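Local coordinates for DPS Protein (Brevibacillus brevis, PDB 1N1Q) that oxidises ferrous iron at di-nuclear ferroxidase centres, stores it as a ferric mineral inside a dodecameric shell and probably binds and protects DNA, at the interface of chains A and B and the interface of chains C and A. Numbering follows the deposited sequence. Chains: chain A/B/C, DPS Protein.

Contact 1: the interface of chains A and B. Residues chain A 38, 143-144, 146-147, 149; chain B 34-37, 39-40.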
ATOM      1  N   ASN A  38      -4.275   3.309  20.007  1.00 19.69           N
ATOM      2  CA  ASN A  38      -3.972   2.994  18.627  1.00 20.17           C
ATOM      3  C   ASN A  38      -2.642   2.270  18.477  1.00 18.27           C
ATOM      4  O   ASN A  38      -2.076   2.201  17.387  1.00 17.34           O
ATOM      5  CB  ASN A  38      -3.991   4.265  17.764  1.00 21.16           C
ATOM      6  CG  ASN A  38      -5.396   4.790  17.535  1.00 24.90           C
ATOM      7  OD1 ASN A  38      -5.899   5.629  18.287  1.00 31.28           O
ATOM      8  ND2 ASN A  38      -6.047   4.278  16.500  1.00 29.13           N
ATOM      9  N   MET A 143      -3.322   9.651   4.063  1.00 14.05           N
ATOM     10  CA  MET A 143      -3.800   8.744   5.101  1.00 14.43           C
ATOM     11  C   MET A 143      -3.405   9.149   6.515  1.00 13.96           C
ATOM     12  O   MET A 143      -4.238   9.126   7.423  1.00 12.41           O
ATOM     13  CB  MET A 143      -3.315   7.315   4.830  1.00 14.15           C
ATOM     14  CG  MET A 143      -3.900   6.708   3.570  1.00 17.31           C
ATOM     15  SD  MET A 143      -3.407   4.995   3.292  1.00 21.18           S
ATOM     16  CE  MET A 143      -2.053   5.220   2.214  1.00 27.02           C
ATOM     17  N   LEU A 144      -2.140   9.510   6.707  1.00 13.81           N
ATOM     18  CA  LEU A 144      -1.667   9.894   8.041  1.00 14.79           C
ATOM     19  C   LEU A 144      -2.335  11.182   8.529  1.00 15.08           C
ATOM     20  O   LEU A 144      -2.661  11.310   9.707  1.00 14.14           O
ATOM     21  CB  LEU A 144      -0.139  10.034   8.029  1.00 14.64           C
ATOM     22  CG  LEU A 144       0.593   8.703   7.753  1.00 16.89           C
ATOM     23  CD1 LEU A 144       2.079   8.953   7.505  1.00 18.00           C
ATOM     24  CD2 LEU A 144       0.392   7.760   8.936  1.00 18.26           C
ATOM     25  N   ALA A 146      -5.313  12.197   7.611  1.00 15.17           N
ATOM     26  CA  ALA A 146      -6.710  11.857   7.878  1.00 15.17           C
ATOM     27  C   ALA A 146      -6.821  11.278   9.286  1.00 15.46           C
ATOM     28  O   ALA A 146      -7.745  11.594  10.035  1.00 14.51           O
ATOM     29  CB  ALA A 146      -7.222  10.850   6.846  1.00 14.86           C
ATOM     30  N   PHE A 147      -5.860  10.428   9.632  1.00 15.91           N
ATOM     31  CA  PHE A 147      -5.798   9.803  10.948  1.00 16.79           C
ATOM     32  C   PHE A 147      -5.773  10.865  12.048  1.00 17.78           C
ATOM     33  O   PHE A 147      -6.423  10.707  13.083  1.00 16.57           O
ATOM     34  CB  PHE A 147      -4.533   8.935  11.043  1.00 16.40           C
ATOM     35  CG  PHE A 147      -4.256   8.395  12.423  1.00 16.07           C
ATOM     36  CD1 PHE A 147      -4.750   7.153  12.814  1.00 16.01           C
ATOM     37  CD2 PHE A 147      -3.496   9.123  13.325  1.00 15.56           C
ATOM     38  CE1 PHE A 147      -4.500   6.650  14.087  1.00 16.19           C
ATOM     39  CE2 PHE A 147      -3.237   8.631  14.607  1.00 16.12           C
ATOM     40  CZ  PHE A 147      -3.734   7.393  14.985  1.00 15.28           C
ATOM     41  N   GLU A 149      -6.920  13.979  11.876  1.00 24.77           N
ATOM     42  CA  GLU A 149      -8.082  14.867  11.883  1.00 26.96           C
ATOM     43  C   GLU A 149      -9.092  14.512  12.971  1.00 26.95           C
ATOM     44  O   GLU A 149      -8.719  14.424  14.152  1.00 18.54           O
ATOM     45  CB  GLU A 149      -8.767  14.813  10.525  1.00 27.76           C
ATOM     46  CG  GLU A 149      -8.130  15.746   9.508  1.00 32.07           C
ATOM     47  CD  GLU A 149      -8.614  15.476   8.110  1.00 38.96           C
ATOM     48  OE1 GLU A 149      -9.621  14.753   7.934  1.00 43.27           O
ATOM     49  OE2 GLU A 149      -7.974  15.999   7.192  1.00 43.26           O
ATOM     50  OXT GLU A 149     -10.280  14.373  12.637  1.00 18.54           O
TER
ATOM     51  N   VAL B  34     -13.549   8.713   5.135  1.00 14.72           N
ATOM     52  CA  VAL B  34     -13.467   8.523   6.575  1.00 14.77           C
ATOM     53  C   VAL B  34     -12.162   9.134   7.096  1.00 15.00           C
ATOM     54  O   VAL B  34     -11.168   9.195   6.378  1.00 13.82           O
ATOM     55  CB  VAL B  34     -13.507   7.021   6.947  1.00 14.24           C
ATOM     56  CG1 VAL B  34     -12.243   6.320   6.441  1.00 15.62           C
ATOM     57  CG2 VAL B  34     -13.640   6.857   8.458  1.00 14.94           C
ATOM     58  N   ASN B  35     -12.184   9.614   8.334  1.00 16.01           N
ATOM     59  CA  ASN B  35     -10.996  10.187   8.953  1.00 17.21           C
ATOM     60  C   ASN B  35     -11.116  10.038  10.468  1.00 17.87           C
ATOM     61  O   ASN B  35     -12.128   9.545  10.976  1.00 17.73           O
ATOM     62  CB  ASN B  35     -10.810  11.670   8.572  1.00 17.68           C
ATOM     63  CG  ASN B  35     -11.933  12.565   9.080  1.00 20.53           C
ATOM     64  OD1 ASN B  35     -12.534  12.303  10.125  1.00 23.57           O
ATOM     65  ND2 ASN B  35     -12.193  13.652   8.358  1.00 23.47           N
ATOM     66  N   GLY B  36     -10.088  10.461  11.194  1.00 18.38           N
ATOM     67  CA  GLY B  36     -10.126  10.325  12.639  1.00 18.49           C
ATOM     68  C   GLY B  36      -9.232   9.169  13.055  1.00 19.11           C
ATOM     69  O   GLY B  36      -8.666   8.495  12.196  1.00 18.24           O
ATOM     70  N   PRO B  37      -9.110   8.891  14.362  1.00 19.89           N
ATOM     71  CA  PRO B  37      -8.281   7.821  14.929  1.00 20.18           C
ATOM     72  C   PRO B  37      -8.582   6.410  14.420  1.00 20.09           C
ATOM     73  O   PRO B  37      -7.717   5.528  14.471  1.00 19.50           O
ATOM     74  CB  PRO B  37      -8.533   7.937  16.436  1.00 20.67           C
ATOM     75  CG  PRO B  37      -9.094   9.333  16.609  1.00 21.24           C
ATOM     76  CD  PRO B  37      -9.956   9.491  15.405  1.00 20.35           C
ATOM     77  N   PHE B  39      -9.381   5.759  11.320  1.00 16.00           N
ATOM     78  CA  PHE B  39      -9.240   5.815   9.870  1.00 15.40           C
ATOM     79  C   PHE B  39      -8.777   4.505   9.238  1.00 14.80           C
ATOM     80  O   PHE B  39      -9.411   4.000   8.306  1.00 13.82           O
ATOM     81  CB  PHE B  39      -8.245   6.897   9.451  1.00 15.06           C
ATOM     82  CG  PHE B  39      -7.899   6.840   7.986  1.00 15.13           C
ATOM     83  CD1 PHE B  39      -8.779   7.346   7.029  1.00 14.20           C
ATOM     84  CD2 PHE B  39      -6.747   6.186   7.555  1.00 14.39           C
ATOM     85  CE1 PHE B  39      -8.527   7.194   5.674  1.00 13.90           C
ATOM     86  CE2 PHE B  39      -6.484   6.026   6.195  1.00 14.43           C
ATOM     87  CZ  PHE B  39      -7.379   6.532   5.252  1.00 15.41           C
ATOM     88  N   PHE B  40      -7.659   3.967   9.719  1.00 14.24           N
ATOM     89  CA  PHE B  40      -7.124   2.741   9.149  1.00 14.42           C
ATOM     90  C   PHE B  40      -8.047   1.542   9.307  1.00 14.69           C
ATOM     91  O   PHE B  40      -8.201   0.756   8.375  1.00 14.71           O
ATOM     92  CB  PHE B  40      -5.739   2.450   9.736  1.00 14.71           C
ATOM     93  CG  PHE B  40      -4.698   3.461   9.344  1.00 14.60           C
ATOM     94  CD1 PHE B  40      -4.245   4.414  10.255  1.00 14.44           C
ATOM     95  CD2 PHE B  40      -4.222   3.510   8.028  1.00 14.54           C
ATOM     96  CE1 PHE B  40      -3.330   5.404   9.860  1.00 15.23           C
ATOM     97  CE2 PHE B  40      -3.312   4.493   7.633  1.00 15.31           C
ATOM     98  CZ  PHE B  40      -2.870   5.440   8.550  1.00 15.51           C
TER

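Contact 2: the interface of chains C and A. Residues chain C 58, 61-62, 65, 71; chain A 28, 31-32, 43, 50.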
ATOM      1  N   ASP C  58      14.888  -6.059  15.343  1.00 13.21           N
ATOM      2  CA  ASP C  58      13.538  -6.048  15.882  1.00 13.73           C
ATOM      3  C   ASP C  58      13.338  -6.971  17.083  1.00 13.91           C
ATOM      4  O   ASP C  58      12.724  -6.573  18.070  1.00 14.23           O
ATOM      5  CB  ASP C  58      12.530  -6.399  14.783  1.00 13.66           C
ATOM      6  CG  ASP C  58      11.129  -5.876  15.082  1.00 14.41           C
ATOM      7  OD1 ASP C  58      11.001  -4.693  15.435  1.00 15.44           O
ATOM      8  OD2 ASP C  58      10.158  -6.646  14.950  1.00 12.68           O
ATOM      9  N   ALA C  61      15.386  -5.465  20.159  1.00 13.73           N
ATOM     10  CA  ALA C  61      14.736  -4.270  20.684  1.00 13.98           C
ATOM     11  C   ALA C  61      13.429  -4.605  21.401  1.00 14.28           C
ATOM     12  O   ALA C  61      13.117  -4.049  22.451  1.00 13.70           O
ATOM     13  CB  ALA C  61      14.471  -3.290  19.557  1.00 13.74           C
ATOM     14  N   GLU C  62      12.656  -5.519  20.834  1.00 14.53           N
ATOM     15  CA  GLU C  62      11.397  -5.884  21.459  1.00 14.85           C
ATOM     16  C   GLU C  62      11.571  -6.701  22.727  1.00 14.52           C
ATOM     17  O   GLU C  62      10.706  -6.671  23.601  1.00 14.22           O
ATOM     18  CB  GLU C  62      10.487  -6.577  20.439  1.00 15.11           C
ATOM     19  CG  GLU C  62       9.940  -5.549  19.462  1.00 15.88           C
ATOM     20  CD  GLU C  62       9.066  -6.116  18.373  1.00 16.71           C
ATOM     21  OE1 GLU C  62       8.963  -7.353  18.253  1.00 17.04           O
ATOM     22  OE2 GLU C  62       8.488  -5.304  17.624  1.00 15.17           O
ATOM     23  N   LEU C  65      12.061  -4.126  25.341  1.00 13.48           N
ATOM     24  CA  LEU C  65      10.763  -3.604  25.746  1.00 14.18           C
ATOM     25  C   LEU C  65      10.031  -4.594  26.658  1.00 14.12           C
ATOM     26  O   LEU C  65       9.398  -4.198  27.633  1.00 13.40           O
ATOM     27  CB  LEU C  65       9.903  -3.326  24.509  1.00 14.49           C
ATOM     28  CG  LEU C  65      10.333  -2.172  23.593  1.00 16.16           C
ATOM     29  CD1 LEU C  65       9.681  -2.321  22.228  1.00 17.79           C
ATOM     30  CD2 LEU C  65       9.947  -0.849  24.235  1.00 17.02           C
ATOM     31  N   PRO C  71      14.712   0.495  23.968  1.00 16.59           N
ATOM     32  CA  PRO C  71      15.694   0.123  22.947  1.00 16.28           C
ATOM     33  C   PRO C  71      16.446   1.263  22.291  1.00 16.10           C
ATOM     34  O   PRO C  71      15.911   2.356  22.111  1.00 15.82           O
ATOM     35  CB  PRO C  71      14.857  -0.633  21.929  1.00 16.25           C
ATOM     36  CG  PRO C  71      13.570   0.164  21.952  1.00 16.92           C
ATOM     37  CD  PRO C  71      13.337   0.341  23.449  1.00 16.63           C
TER
ATOM     38  N   HIS A  28      11.447   2.472  13.154  1.00 13.27           N
ATOM     39  CA  HIS A  28      11.568   1.367  14.106  1.00 13.95           C
ATOM     40  C   HIS A  28      11.332   1.963  15.491  1.00 13.16           C
ATOM     41  O   HIS A  28      10.668   1.369  16.339  1.00 12.46           O
ATOM     42  CB  HIS A  28      12.973   0.754  14.051  1.00 14.04           C
ATOM     43  CG  HIS A  28      13.083  -0.418  13.124  1.00 17.78           C
ATOM     44  ND1 HIS A  28      12.718  -1.696  13.496  1.00 21.56           N
ATOM     45  CD2 HIS A  28      13.509  -0.506  11.842  1.00 21.84           C
ATOM     46  CE1 HIS A  28      12.922  -2.520  12.485  1.00 21.26           C
ATOM     47  NE2 HIS A  28      13.400  -1.825  11.469  1.00 22.97           N
ATOM     48  N   HIS A  31       7.757   2.393  15.864  1.00 12.94           N
ATOM     49  CA  HIS A  31       7.190   1.047  15.888  1.00 13.36           C
ATOM     50  C   HIS A  31       7.295   0.487  17.311  1.00 13.43           C
ATOM     51  O   HIS A  31       6.354  -0.105  17.837  1.00 14.18           O
ATOM     52  CB  HIS A  31       7.987   0.174  14.908  1.00 13.66           C
ATOM     53  CG  HIS A  31       7.636  -1.283  14.936  1.00 13.97           C
ATOM     54  ND1 HIS A  31       6.481  -1.786  14.376  1.00 13.62           N
ATOM     55  CD2 HIS A  31       8.328  -2.353  15.394  1.00 13.22           C
ATOM     56  CE1 HIS A  31       6.480  -3.104  14.481  1.00 12.47           C
ATOM     57  NE2 HIS A  31       7.589  -3.473  15.095  1.00 13.33           N
ATOM     58  N   TRP A  32       8.452   0.701  17.926  1.00 13.71           N
ATOM     59  CA  TRP A  32       8.731   0.216  19.270  1.00 13.45           C
ATOM     60  C   TRP A  32       8.110   1.017  20.418  1.00 13.71           C
ATOM     61  O   TRP A  32       7.529   0.444  21.342  1.00 13.09           O
ATOM     62  CB  TRP A  32      10.247   0.169  19.513  1.00 12.94           C
ATOM     63  CG  TRP A  32      11.003  -0.740  18.596  1.00 12.82           C
ATOM     64  CD1 TRP A  32      10.578  -1.936  18.098  1.00 11.80           C
ATOM     65  CD2 TRP A  32      12.335  -0.546  18.095  1.00 11.42           C
ATOM     66  NE1 TRP A  32      11.556  -2.502  17.316  1.00 11.21           N
ATOM     67  CE2 TRP A  32      12.647  -1.671  17.297  1.00 12.31           C
ATOM     68  CE3 TRP A  32      13.296   0.464  18.244  1.00 13.17           C
ATOM     69  CZ2 TRP A  32      13.879  -1.813  16.646  1.00 12.03           C
ATOM     70  CZ3 TRP A  32      14.523   0.323  17.595  1.00 12.75           C
ATOM     71  CH2 TRP A  32      14.801  -0.808  16.806  1.00 12.99           C
ATOM     72  N   HIS A  43       1.623   0.396  15.494  1.00 13.68           N
ATOM     73  CA  HIS A  43       2.742  -0.535  15.580  1.00 14.12           C
ATOM     74  C   HIS A  43       2.859  -1.207  14.206  1.00 14.24           C
ATOM     75  O   HIS A  43       3.948  -1.381  13.672  1.00 13.68           O
ATOM     76  CB  HIS A  43       2.457  -1.577  16.664  1.00 13.28           C
ATOM     77  CG  HIS A  43       3.524  -2.615  16.812  1.00 13.79           C
ATOM     78  ND1 HIS A  43       4.785  -2.328  17.293  1.00 14.18           N
ATOM     79  CD2 HIS A  43       3.504  -3.949  16.584  1.00 13.65           C
ATOM     80  CE1 HIS A  43       5.493  -3.440  17.357  1.00 14.25           C
ATOM     81  NE2 HIS A  43       4.740  -4.438  16.931  1.00 15.34           N
ATOM     82  N   TYR A  50       8.732   1.076   7.691  1.00 12.83           N
ATOM     83  CA  TYR A  50      10.167   0.817   7.697  1.00 13.52           C
ATOM     84  C   TYR A  50      10.509  -0.287   6.695  1.00 13.36           C
ATOM     85  O   TYR A  50      11.617  -0.335   6.162  1.00 12.98           O
ATOM     86  CB  TYR A  50      10.721   0.529   9.114  1.00 13.39           C
ATOM     87  CG  TYR A  50      10.332  -0.759   9.826  1.00 14.56           C
ATOM     88  CD1 TYR A  50      10.652  -2.015   9.300  1.00 15.99           C
ATOM     89  CD2 TYR A  50       9.751  -0.709  11.093  1.00 16.61           C
ATOM     90  CE1 TYR A  50      10.405  -3.184  10.027  1.00 15.75           C
ATOM     91  CE2 TYR A  50       9.501  -1.865  11.825  1.00 17.44           C
ATOM     92  CZ  TYR A  50       9.831  -3.096  11.292  1.00 17.77           C
ATOM     93  OH  TYR A  50       9.590  -4.223  12.041  1.00 19.81           O
TER

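Contact 3: the interface of chains C and A. Residues chain C 22, 25, 29, 79, 86-87; chain A 21, 73-76.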
ATOM      1  N   VAL C  22      24.266  -1.232  13.100  1.00 11.91           N
ATOM      2  CA  VAL C  22      25.475  -0.907  12.343  1.00 12.15           C
ATOM      3  C   VAL C  22      25.670  -1.948  11.231  1.00 12.48           C
ATOM      4  O   VAL C  22      25.909  -1.598  10.071  1.00 11.32           O
ATOM      5  CB  VAL C  22      26.735  -0.904  13.256  1.00 12.22           C
ATOM      6  CG1 VAL C  22      28.006  -0.931  12.404  1.00 12.73           C
ATOM      7  CG2 VAL C  22      26.730   0.331  14.150  1.00 13.69           C
ATOM      8  N   VAL C  25      23.621  -1.811   7.914  1.00 11.27           N
ATOM      9  CA  VAL C  25      24.167  -0.927   6.889  1.00 10.99           C
ATOM     10  C   VAL C  25      25.511  -1.413   6.353  1.00 11.56           C
ATOM     11  O   VAL C  25      25.815  -1.242   5.174  1.00 11.97           O
ATOM     12  CB  VAL C  25      24.297   0.517   7.424  1.00 10.10           C
ATOM     13  CG1 VAL C  25      25.193   1.362   6.503  1.00 11.68           C
ATOM     14  CG2 VAL C  25      22.925   1.150   7.509  1.00  7.52           C
ATOM     15  N   ASN C  29      26.517  -2.301   2.598  1.00 13.08           N
ATOM     16  CA  ASN C  29      27.727  -1.742   1.998  1.00 13.19           C
ATOM     17  C   ASN C  29      28.429  -2.805   1.165  1.00 13.33           C
ATOM     18  O   ASN C  29      28.773  -2.577   0.011  1.00 13.69           O
ATOM     19  CB  ASN C  29      28.675  -1.229   3.088  1.00 12.38           C
ATOM     20  CG  ASN C  29      29.881  -0.501   2.522  1.00 13.20           C
ATOM     21  OD1 ASN C  29      30.640  -1.054   1.727  1.00 12.85           O
ATOM     22  ND2 ASN C  29      30.067   0.752   2.937  1.00  9.79           N
ATOM     23  N   LEU C  79      25.828   4.084  16.845  1.00 17.18           N
ATOM     24  CA  LEU C  79      27.244   4.312  16.584  1.00 18.72           C
ATOM     25  C   LEU C  79      28.009   4.427  17.889  1.00 19.47           C
ATOM     26  O   LEU C  79      29.125   3.928  18.017  1.00 19.45           O
ATOM     27  CB  LEU C  79      27.436   5.610  15.794  1.00 18.70           C
ATOM     28  CG  LEU C  79      27.275   5.504  14.283  1.00 20.27           C
ATOM     29  CD1 LEU C  79      27.320   6.884  13.650  1.00 21.53           C
ATOM     30  CD2 LEU C  79      28.393   4.618  13.742  1.00 20.89           C
ATOM     31  N   GLU C  86      32.339   0.468  11.138  1.00 15.78           N
ATOM     32  CA  GLU C  86      31.695   0.595   9.835  1.00 15.93           C
ATOM     33  C   GLU C  86      32.695   0.243   8.746  1.00 16.47           C
ATOM     34  O   GLU C  86      33.903   0.231   8.989  1.00 15.92           O
ATOM     35  CB  GLU C  86      31.165   2.023   9.657  1.00 15.37           C
ATOM     36  CG  GLU C  86      30.226   2.433  10.788  1.00 14.12           C
ATOM     37  CD  GLU C  86      29.162   3.413  10.346  1.00 13.54           C
ATOM     38  OE1 GLU C  86      29.410   4.635  10.383  1.00 12.65           O
ATOM     39  OE2 GLU C  86      28.075   2.948   9.948  1.00 12.86           O
ATOM     40  N   ALA C  87      32.195  -0.069   7.558  1.00 17.67           N
ATOM     41  CA  ALA C  87      33.066  -0.428   6.449  1.00 19.31           C
ATOM     42  C   ALA C  87      33.968   0.747   6.085  1.00 20.77           C
ATOM     43  O   ALA C  87      33.646   1.898   6.362  1.00 20.00           O
ATOM     44  CB  ALA C  87      32.229  -0.840   5.241  1.00 19.00           C
TER
ATOM     45  N   VAL A  21      18.017   5.832   5.371  1.00 11.09           N
ATOM     46  CA  VAL A  21      18.779   5.032   6.330  1.00 10.93           C
ATOM     47  C   VAL A  21      18.384   5.559   7.707  1.00 11.60           C
ATOM     48  O   VAL A  21      18.189   4.793   8.644  1.00 11.90           O
ATOM     49  CB  VAL A  21      20.313   5.183   6.127  1.00 10.25           C
ATOM     50  CG1 VAL A  21      21.072   4.394   7.189  1.00 11.10           C
ATOM     51  CG2 VAL A  21      20.699   4.686   4.762  1.00  7.48           C
ATOM     52  N   ALA A  73      27.015   4.466   2.599  1.00 14.56           N
ATOM     53  CA  ALA A  73      26.868   3.184   3.256  1.00 14.21           C
ATOM     54  C   ALA A  73      27.485   3.039   4.641  1.00 13.94           C
ATOM     55  O   ALA A  73      28.142   2.038   4.945  1.00 13.55           O
ATOM     56  CB  ALA A  73      27.413   2.089   2.326  1.00 14.22           C
ATOM     57  N   THR A  74      27.282   4.052   5.467  1.00 13.67           N
ATOM     58  CA  THR A  74      27.744   4.062   6.848  1.00 13.79           C
ATOM     59  C   THR A  74      26.730   4.924   7.571  1.00 13.70           C
ATOM     60  O   THR A  74      26.071   5.761   6.942  1.00 13.05           O
ATOM     61  CB  THR A  74      29.147   4.700   7.027  1.00 13.90           C
ATOM     62  OG1 THR A  74      29.097   6.084   6.666  1.00 13.05           O
ATOM     63  CG2 THR A  74      30.188   3.964   6.190  1.00 15.24           C
ATOM     64  N   LEU A  75      26.584   4.718   8.873  1.00 13.91           N
ATOM     65  CA  LEU A  75      25.641   5.505   9.645  1.00 14.30           C
ATOM     66  C   LEU A  75      26.189   6.918   9.797  1.00 14.45           C
ATOM     67  O   LEU A  75      25.435   7.890   9.796  1.00 13.98           O
ATOM     68  CB  LEU A  75      25.420   4.881  11.028  1.00 14.77           C
ATOM     69  CG  LEU A  75      24.954   3.420  11.091  1.00 16.69           C
ATOM     70  CD1 LEU A  75      24.463   3.131  12.504  1.00 18.39           C
ATOM     71  CD2 LEU A  75      23.843   3.168  10.088  1.00 20.11           C
ATOM     72  N   ALA A  76      27.508   7.023   9.928  1.00 14.04           N
ATOM     73  CA  ALA A  76      28.154   8.320  10.094  1.00 14.49           C
ATOM     74  C   ALA A  76      27.865   9.229   8.904  1.00 14.48           C
ATOM     75  O   ALA A  76      27.486  10.381   9.072  1.00 14.48           O
ATOM     76  CB  ALA A  76      29.660   8.140  10.266  1.00 14.71           C
TER
HETATM   77  O   HOH W   1      29.313   0.344   6.853  1.00  6.51           O

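Contact 1: the interface of chains A and B
In this Dps-family contact of the ferritin-like fold, the C-terminal end of helix 124-148 of chain A lies against the loop and first turn that open helix 39-66 of chain B. The packed part is apolar. B:Phe39, with CG anti to its backbone N (chi1 171°), offers one ring face to A:Ala146 CB, which stands toward the rim, while CE2 meets A:Met143 CB at 3.7 Å. B:Phe40 has CG anti to the carbonyl carbon, beside the backbone N (chi1 -66°), and crosses A:Phe147 at about a right angle, CE1 lying 3.7 Å from A:Phe147 CD1. A:Leu144 CD2 touches the ring tip, 4.0 Å from B:Phe40 CZ, and B:Phe39 CD2 sits over the centre of one face of the B:Phe40 ring. Beside the rings, B:Gly36 N donates a nearly straight hydrogen bond (176° at H) to A:Ala146 O at 2.8 Å, approaching from above the carbonyl plane. The margins are looser. A:Asn38 ND2 makes a weak, bent hydrogen bond to B:Pro37 O, 2.9 Å long. At the chain end A:Glu149 is poorly ordered; its carboxylate crosses the B:Asn35 amide with the planes nearly perpendicular, and the amide N-H points away from it.

Contact 2: the interface of chains C and A
The inter-subunit ferroxidase site of Dps, where two iron ions are held between two-fold-related subunits, brings the iron ligands C:Asp58 and C:Glu62 of one chain to A:His31, also a ligand, and A:His43 of the other. A mu-oxo-diiron unit is found beside A:His31, A:His43 and A:Tyr50, whose OH lies 3.7 Å from C:Asp58 OD1. C:Asp58, with CG anti to its backbone N (chi1 -157°), accepts a hydrogen bond on OD1 from the indole A:Trp32 NE1 at 2.9 Å. The bond is fairly straight (159° at H); it runs close to the indole plane but reaches OD1 from above the carboxylate plane. This bond probably helps to orient the carboxylate. C:Glu62 extends beyond CG to approach A:His43 tip to tip, and its OE2 comes within 3.2 Å of A:His31 NE2. The imidazoles are locked from behind: A:His43 ND1 donates to A:His31 O at 2.8 Å, while A:His31 ND1 donates to A:His43 O at 2.7 Å along an in-plane lone pair. The negative charge of the two carboxylates would probably offset that of the cations. Against one indole face C:Ala61 CB makes a CH-pi contact, 3.5 Å from the centroid of the A:Trp32 six-membered ring; C:Leu65 CD1 abuts A:Trp32 CB. The acidic residues lie on helix 39-66 of chain C, whereas A:His31 and A:Trp32 end helix 4-33 and A:His43 lies in the first turns of helix 39-66.

Contact 3: the interface of chains C and A
Helix 4-33, the short helix 75-81 and the loop holding C:Glu86 and C:Ala87 in chain C meet the start of helix 75-81 and its preceding loop in chain A, with A:Val21 of helix 4-33 alongside. C:Glu86, bent at chi2, brings its carboxylate to the N-terminal end of the chain A helix. OE2 accepts from A:Leu75 N at 2.6 Å and OE1 from A:Ala76 N at 3.1 Å, each through its syn lone pair, so the two bonds fix the rotation of the carboxylate at the helix end, whose dipole probably stabilises its charge. An alanine here would remove the carboxylate that takes both N-H groups, and is likely to weaken the hold of the chain C loop on the start of helix 75-81 of chain A. Farther along, C:Asn29 ND2 donates a straight bond (179° at H) to A:Ala73 O at 3.1 Å; a water also joins that carbonyl to C:Ala87 N. Beneath lies an apolar patch. C:Val25 CG2 presses tightly on A:Leu75 CD2 at 3.4 Å and meets A:Val21 CG1 tip to tip at 3.7 Å, while C:Leu79 and A:Leu75 lie alongside, pointing opposite ways. Within the four-helix-bundle subunit, the site lies on the long connection between helices 39-66 and 93-120, where it packs against the partner's helix 4-33.

Contacts 2 and 3 belong to the same two-fold interface of chains C and A, their C-alpha centres about 19 Å apart, and each has a twin with the chains exchanged. Helix 4-33 of both chains takes part in contact 3, and that of chain A also furnishes contact 2, so clamping at the short helix probably helps hold the iron site in register. Contact 1 joins A to a different neighbour without exact two-fold symmetry, its C-alpha centre about 22 Å from that of contact 2 and about 35 Å from that of contact 3. Copies of helix 39-66 serve contacts 1 (chain B) and 2 (chains C and A), so contact 1 probably helps to join ferroxidase dimers into the dodecamer.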